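Local coordinates for uncharacterized protein Atu2452 (Agrobacterium tumefaciens, PDB 2R8B), which is of unknown function but is probably a serine hydrolase of the alpha/beta-hydrolase fold, related to the dienelactone hydrolases, at residues 143-149 against 167-173; 189-193 against 211-217. Residues are numbered along the deposited sequence.

Contact 1: 143-149 against 167-173; sequences VIGLGFS and DAAVLMH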
loop_
_atom_site.group_PDB
_atom_site.type_symbol
_atom_site.label_atom_id
_atom_site.label_comp_id
_atom_site.label_asym_id
_atom_site.label_seq_id
_atom_site.Cartn_x
_atom_site.Cartn_y
_atom_site.Cartn_z
ATOM N N VAL A 143 8.959 -7.990 -2.516
ATOM C CA VAL A 143 8.287 -6.695 -2.652
ATOM C C VAL A 143 7.495 -6.382 -1.414
ATOM O O VAL A 143 6.736 -7.206 -0.878
ATOM C CB VAL A 143 7.446 -6.471 -3.942
ATOM C CG1 VAL A 143 8.253 -6.725 -5.194
ATOM C CG2 VAL A 143 6.365 -7.369 -3.966
ATOM N N ILE A 144 7.712 -5.179 -0.940
ATOM C CA ILE A 144 7.075 -4.718 0.261
ATOM C C ILE A 144 6.405 -3.426 -0.099
ATOM O O ILE A 144 6.930 -2.659 -0.900
ATOM C CB ILE A 144 8.098 -4.471 1.353
ATOM C CG1 ILE A 144 8.882 -5.756 1.573
ATOM C CG2 ILE A 144 7.416 -4.004 2.615
ATOM C CD1 ILE A 144 9.724 -5.739 2.780
ATOM N N GLY A 145 5.238 -3.192 0.484
ATOM C CA GLY A 145 4.502 -1.980 0.233
ATOM C C GLY A 145 3.971 -1.465 1.521
ATOM O O GLY A 145 3.741 -2.204 2.507
ATOM N N LEU A 146 3.766 -0.168 1.507
ATOM C CA LEU A 146 3.194 0.541 2.618
ATOM C C LEU A 146 2.352 1.648 2.026
ATOM O O LEU A 146 2.798 2.359 1.134
ATOM C CB LEU A 146 4.302 1.102 3.506
ATOM C CG LEU A 146 3.735 1.984 4.618
ATOM C CD1 LEU A 146 4.612 1.935 5.841
ATOM C CD2 LEU A 146 3.568 3.412 4.107
ATOM N N GLY A 147 1.139 1.808 2.529
ATOM C CA GLY A 147 0.221 2.826 2.011
ATOM C C GLY A 147 -0.582 3.408 3.135
ATOM O O GLY A 147 -0.841 2.749 4.165
ATOM N N PHE A 148 -0.948 4.665 2.964
ATOM C CA PHE A 148 -1.808 5.355 3.931
ATOM C C PHE A 148 -3.088 5.743 3.244
ATOM O O PHE A 148 -3.033 6.455 2.213
ATOM C CB PHE A 148 -1.134 6.641 4.408
ATOM C CG PHE A 148 -2.018 7.486 5.244
ATOM C CD1 PHE A 148 -2.549 6.979 6.444
ATOM C CD2 PHE A 148 -2.329 8.789 4.853
ATOM C CE1 PHE A 148 -3.376 7.759 7.239
ATOM C CE2 PHE A 148 -3.179 9.577 5.639
ATOM C CZ PHE A 148 -3.709 9.067 6.841
ATOM N N SER A 149 -4.223 5.273 3.790
ATOM C CA SER A 149 -5.550 5.698 3.340
ATOM C C SER A 149 -5.697 5.367 1.835
ATOM O O SER A 149 -5.656 4.179 1.476
ATOM C CB SER A 149 -5.704 7.199 3.603
ATOM O OG SER A 149 -7.057 7.585 3.735
ATOM N N ASP A 167 5.177 -9.682 -0.710
ATOM C CA ASP A 167 5.624 -10.451 0.408
ATOM C C ASP A 167 5.161 -9.848 1.695
ATOM O O ASP A 167 4.804 -10.568 2.614
ATOM C CB ASP A 167 7.152 -10.503 0.422
ATOM C CG ASP A 167 7.689 -11.472 -0.597
ATOM O OD1 ASP A 167 8.010 -12.615 -0.158
ATOM O OD2 ASP A 167 7.735 -11.106 -1.819
ATOM N N ALA A 168 5.231 -8.529 1.784
ATOM C CA ALA A 168 4.748 -7.841 2.974
ATOM C C ALA A 168 4.003 -6.579 2.609
ATOM O O ALA A 168 4.337 -5.916 1.628
ATOM C CB ALA A 168 5.874 -7.500 3.859
ATOM N N ALA A 169 2.995 -6.227 3.388
ATOM C CA ALA A 169 2.304 -4.987 3.099
ATOM C C ALA A 169 1.848 -4.305 4.367
ATOM O O ALA A 169 1.361 -4.969 5.291
ATOM C CB ALA A 169 1.126 -5.244 2.174
ATOM N N VAL A 170 2.014 -2.992 4.463
ATOM C CA VAL A 170 1.353 -2.379 5.588
ATOM C C VAL A 170 0.269 -1.453 5.113
ATOM O O VAL A 170 0.486 -0.610 4.238
ATOM C CB VAL A 170 2.307 -1.826 6.676
ATOM C CG1 VAL A 170 3.758 -1.993 6.296
ATOM C CG2 VAL A 170 1.955 -0.420 7.069
ATOM N N LEU A 171 -0.939 -1.678 5.618
ATOM C CA LEU A 171 -2.066 -0.858 5.216
ATOM C C LEU A 171 -2.431 0.127 6.310
ATOM O O LEU A 171 -2.876 -0.259 7.382
ATOM C CB LEU A 171 -3.240 -1.745 4.871
ATOM C CG LEU A 171 -2.919 -2.856 3.859
ATOM C CD1 LEU A 171 -4.118 -3.752 3.696
ATOM C CD2 LEU A 171 -2.486 -2.319 2.503
HETATM N N MSE A 172 -2.219 1.407 6.066
HETATM C CA MSE A 172 -2.537 2.374 7.097
HETATM C C MSE A 172 -3.891 3.006 6.857
HETATM O O MSE A 172 -4.076 3.775 5.926
HETATM C CB MSE A 172 -1.393 3.376 7.201
HETATM C CG MSE A 172 -0.114 2.627 7.456
HETATM SE SE MSE A 172 1.346 3.782 7.856
HETATM C CE MSE A 172 1.300 3.776 9.840
ATOM N N HIS A 173 -4.862 2.632 7.685
ATOM C CA HIS A 173 -6.177 3.159 7.556
ATOM C C HIS A 173 -6.688 2.875 6.144
ATOM O O HIS A 173 -6.923 3.799 5.395
ATOM C CB HIS A 173 -6.177 4.659 7.854
ATOM C CG HIS A 173 -5.761 4.988 9.254
ATOM N ND1 HIS A 173 -6.657 5.335 10.245
ATOM C CD2 HIS A 173 -4.541 5.013 9.838
ATOM C CE1 HIS A 173 -6.012 5.552 11.375
ATOM N NE2 HIS A 173 -4.724 5.363 11.153
#
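This is a pairing of two adjacent parallel strands in the middle of an alpha/beta-hydrolase sheet. Strands 143-148 and 168-172 belong to one beta-alpha-beta unit, with helix 150-161 as the crossover. Their axes run 4.6 Å apart and 1° from parallel. The ladder zigzags as parallel pairing demands. Gly145 N donates to Ala168 O at 3.1 Å, and Val170 N to Gly145 O at 2.7 Å. Gly147 repeats the scheme, its N bonding Val170 O at 3.0 Å and its O taking Met172 N at 2.7 Å. On one face Leu146 CD1 meets Val170 CG2 at 3.8 Å, and Phe148 CD1 lies 3.9 Å from CB of Met172, a selenomethionine. Helix 234-244 packs on Leu146 and Met172 there. On the other face Gly145 and Gly147 carry no side chain. Gly147 and Ser149 fit the GxSxG pattern of a nucleophile elbow, with Ser149 the probable nucleophile of a triad with His230 and Asp199. Ser149 has phi 59° and psi -114°, the strained backbone of such an elbow. His173 bonds Asp199 and Glu236, so the second strand also ends near the presumed site. The elbow is tied to this strand by Ser149 N, 2.6 Å from Met172 O.

Contact 2: 189-193 against 211-217; sequences RRVLI and EESLKAQ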
loop_
_atom_site.group_PDB
_atom_site.type_symbol
_atom_site.label_atom_id
_atom_site.label_comp_id
_atom_site.label_asym_id
_atom_site.label_seq_id
_atom_site.Cartn_x
_atom_site.Cartn_y
_atom_site.Cartn_z
ATOM N N ARG A 189 3.360 -14.411 2.889
ATOM C CA ARG A 189 2.844 -13.046 2.891
ATOM C C ARG A 189 2.620 -12.631 4.318
ATOM O O ARG A 189 2.184 -13.430 5.145
ATOM C CB ARG A 189 1.541 -12.954 2.153
ATOM C CG ARG A 189 1.624 -12.297 0.841
ATOM C CD ARG A 189 0.604 -11.164 0.888
ATOM N NE ARG A 189 -0.526 -11.397 1.811
ATOM C CZ ARG A 189 -1.827 -11.332 1.467
ATOM N NH1 ARG A 189 -2.171 -11.056 0.199
ATOM N NH2 ARG A 189 -2.780 -11.518 2.385
ATOM N N ARG A 190 2.961 -11.395 4.623
ATOM C CA ARG A 190 2.663 -10.851 5.926
ATOM C C ARG A 190 2.004 -9.527 5.697
ATOM O O ARG A 190 2.577 -8.670 4.977
ATOM C CB ARG A 190 3.932 -10.658 6.734
ATOM C CG ARG A 190 4.440 -11.972 7.285
ATOM C CD ARG A 190 5.750 -11.870 8.015
ATOM N NE ARG A 190 5.697 -11.153 9.299
ATOM C CZ ARG A 190 6.389 -10.029 9.573
ATOM N NH1 ARG A 190 7.164 -9.453 8.649
ATOM N NH2 ARG A 190 6.309 -9.459 10.773
ATOM N N VAL A 191 0.824 -9.339 6.289
ATOM C CA VAL A 191 0.264 -8.007 6.310
ATOM C C VAL A 191 -0.085 -7.384 7.659
ATOM O O VAL A 191 -0.582 -8.058 8.590
ATOM C CB VAL A 191 -0.832 -7.751 5.197
ATOM C CG1 VAL A 191 -1.081 -8.967 4.340
ATOM C CG2 VAL A 191 -2.055 -7.103 5.739
ATOM N N LEU A 192 0.200 -6.077 7.719
ATOM C CA LEU A 192 -0.131 -5.238 8.869
ATOM C C LEU A 192 -1.211 -4.215 8.534
ATOM O O LEU A 192 -1.040 -3.403 7.624
ATOM C CB LEU A 192 1.110 -4.488 9.338
ATOM C CG LEU A 192 0.821 -3.485 10.446
ATOM C CD1 LEU A 192 0.149 -4.151 11.582
ATOM C CD2 LEU A 192 2.073 -2.864 10.920
ATOM N N ILE A 193 -2.313 -4.238 9.264
ATOM C CA ILE A 193 -3.293 -3.174 9.147
ATOM C C ILE A 193 -3.262 -2.321 10.408
ATOM O O ILE A 193 -3.271 -2.862 11.535
ATOM C CB ILE A 193 -4.671 -3.721 8.921
ATOM C CG1 ILE A 193 -4.662 -4.634 7.686
ATOM C CG2 ILE A 193 -5.628 -2.572 8.655
ATOM C CD1 ILE A 193 -5.795 -5.672 7.607
ATOM N N GLU A 211 -9.591 -7.272 6.837
ATOM C CA GLU A 211 -8.797 -8.179 7.650
ATOM C C GLU A 211 -9.039 -9.649 7.414
ATOM O O GLU A 211 -8.097 -10.410 7.160
ATOM C CB GLU A 211 -9.081 -7.928 9.125
ATOM C CG GLU A 211 -7.825 -8.118 9.970
ATOM C CD GLU A 211 -8.093 -8.702 11.329
ATOM O OE1 GLU A 211 -9.024 -8.227 12.022
ATOM O OE2 GLU A 211 -7.333 -9.621 11.700
ATOM N N GLU A 212 -10.299 -10.046 7.537
ATOM C CA GLU A 212 -10.664 -11.421 7.309
ATOM C C GLU A 212 -10.506 -11.827 5.885
ATOM O O GLU A 212 -10.155 -12.958 5.627
ATOM C CB GLU A 212 -12.075 -11.720 7.763
ATOM C CG GLU A 212 -12.120 -12.226 9.205
ATOM C CD GLU A 212 -12.696 -11.172 10.171
ATOM O OE1 GLU A 212 -11.889 -10.455 10.851
ATOM O OE2 GLU A 212 -13.964 -11.052 10.223
ATOM N N SER A 213 -10.744 -10.915 4.959
ATOM C CA SER A 213 -10.579 -11.228 3.550
ATOM C C SER A 213 -9.133 -11.581 3.217
ATOM O O SER A 213 -8.843 -12.629 2.640
ATOM C CB SER A 213 -11.009 -10.043 2.700
ATOM O OG SER A 213 -12.363 -9.698 2.959
ATOM N N LEU A 214 -8.220 -10.694 3.569
ATOM C CA LEU A 214 -6.788 -10.948 3.385
ATOM C C LEU A 214 -6.333 -12.219 4.115
ATOM O O LEU A 214 -5.526 -13.011 3.615
ATOM C CB LEU A 214 -6.002 -9.712 3.872
ATOM C CG LEU A 214 -6.269 -8.508 2.956
ATOM C CD1 LEU A 214 -5.585 -7.232 3.406
ATOM C CD2 LEU A 214 -5.836 -8.861 1.543
ATOM N N LYS A 215 -6.903 -12.403 5.299
ATOM C CA LYS A 215 -6.531 -13.494 6.153
ATOM C C LYS A 215 -6.890 -14.788 5.474
ATOM O O LYS A 215 -6.277 -15.820 5.731
ATOM C CB LYS A 215 -7.232 -13.372 7.489
ATOM C CG LYS A 215 -6.516 -14.083 8.593
ATOM C CD LYS A 215 -7.185 -13.834 9.928
ATOM C CE LYS A 215 -6.533 -12.668 10.663
ATOM N NZ LYS A 215 -7.366 -12.393 11.869
ATOM N N ALA A 216 -7.875 -14.736 4.588
ATOM C CA ALA A 216 -8.346 -15.948 3.899
ATOM C C ALA A 216 -7.471 -16.263 2.675
ATOM O O ALA A 216 -7.503 -17.365 2.161
ATOM C CB ALA A 216 -9.853 -15.823 3.526
ATOM N N GLN A 217 -6.672 -15.303 2.220
ATOM C CA GLN A 217 -5.820 -15.549 1.066
ATOM C C GLN A 217 -4.646 -16.380 1.477
ATOM O O GLN A 217 -4.001 -16.985 0.629
ATOM C CB GLN A 217 -5.292 -14.262 0.506
ATOM C CG GLN A 217 -6.199 -13.545 -0.395
ATOM C CD GLN A 217 -5.605 -12.231 -0.794
ATOM O OE1 GLN A 217 -5.131 -11.464 0.043
ATOM N NE2 GLN A 217 -5.599 -11.959 -2.076
#
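Helix segment 211-217 packs against strand segment 189-193, running almost antiparallel to it at 174°, with the axes 9.9 Å apart. This is the strand-to-helix packing of a beta-alpha-beta unit. Glu211 comes first. Its CA lies 3.9 Å from Ile193 CD1, so backbone and the aliphatic part of the side chain cover the isoleucine. The carboxylate is used within the helix: Glu211 OE2 forms a salt bridge with Lys215 NZ at 2.8 Å, one turn on. Leu214 follows on the inner side of the helix. Its CD1 sits 4.2 Å from Val191 CG2 and 4.5 Å from Ile193 CD1, which makes it the apolar centre of the contact. The CA-to-CB bond of Lys215 points away from the strand. Gln217 turns inward again. Its OE1 accepts a hydrogen bond from Arg189 NH1 at 3.0 Å and a weak one from Arg189 NH2 at 3.3 Å. The long arginine thus spans the gap between strand and helix, while Gln217 NE2 bonds the carbonyl of Leu159. Strand 168-172 lies on one side of strand 190-196 and strand 220-226 on the other. Leu214 also touches Leu171 of the former, and Glu211 touches Thr223 of the latter.

Both contacts are buried, but contact 1 lies deeper: its centre is about 4 Å from the chain centre, against about 13 Å for contact 2. They come from successive beta-alpha-beta units of one sheet. Strands 168-172 and 190-196 are neighbours, probably joined by hydrogen bonds from Leu171 N to Leu192 O, 2.6 Å, and from Arg190 N to Asp167 O, 2.8 Å. Contact 1 is strand on strand, held mainly by backbone bonds, and buries 571 Å². Contact 2 is helix on sheet, held mainly by side chains, and buries 235 Å². Contact 1 ends at the presumed catalytic elbow, whereas contact 2 is structural packing.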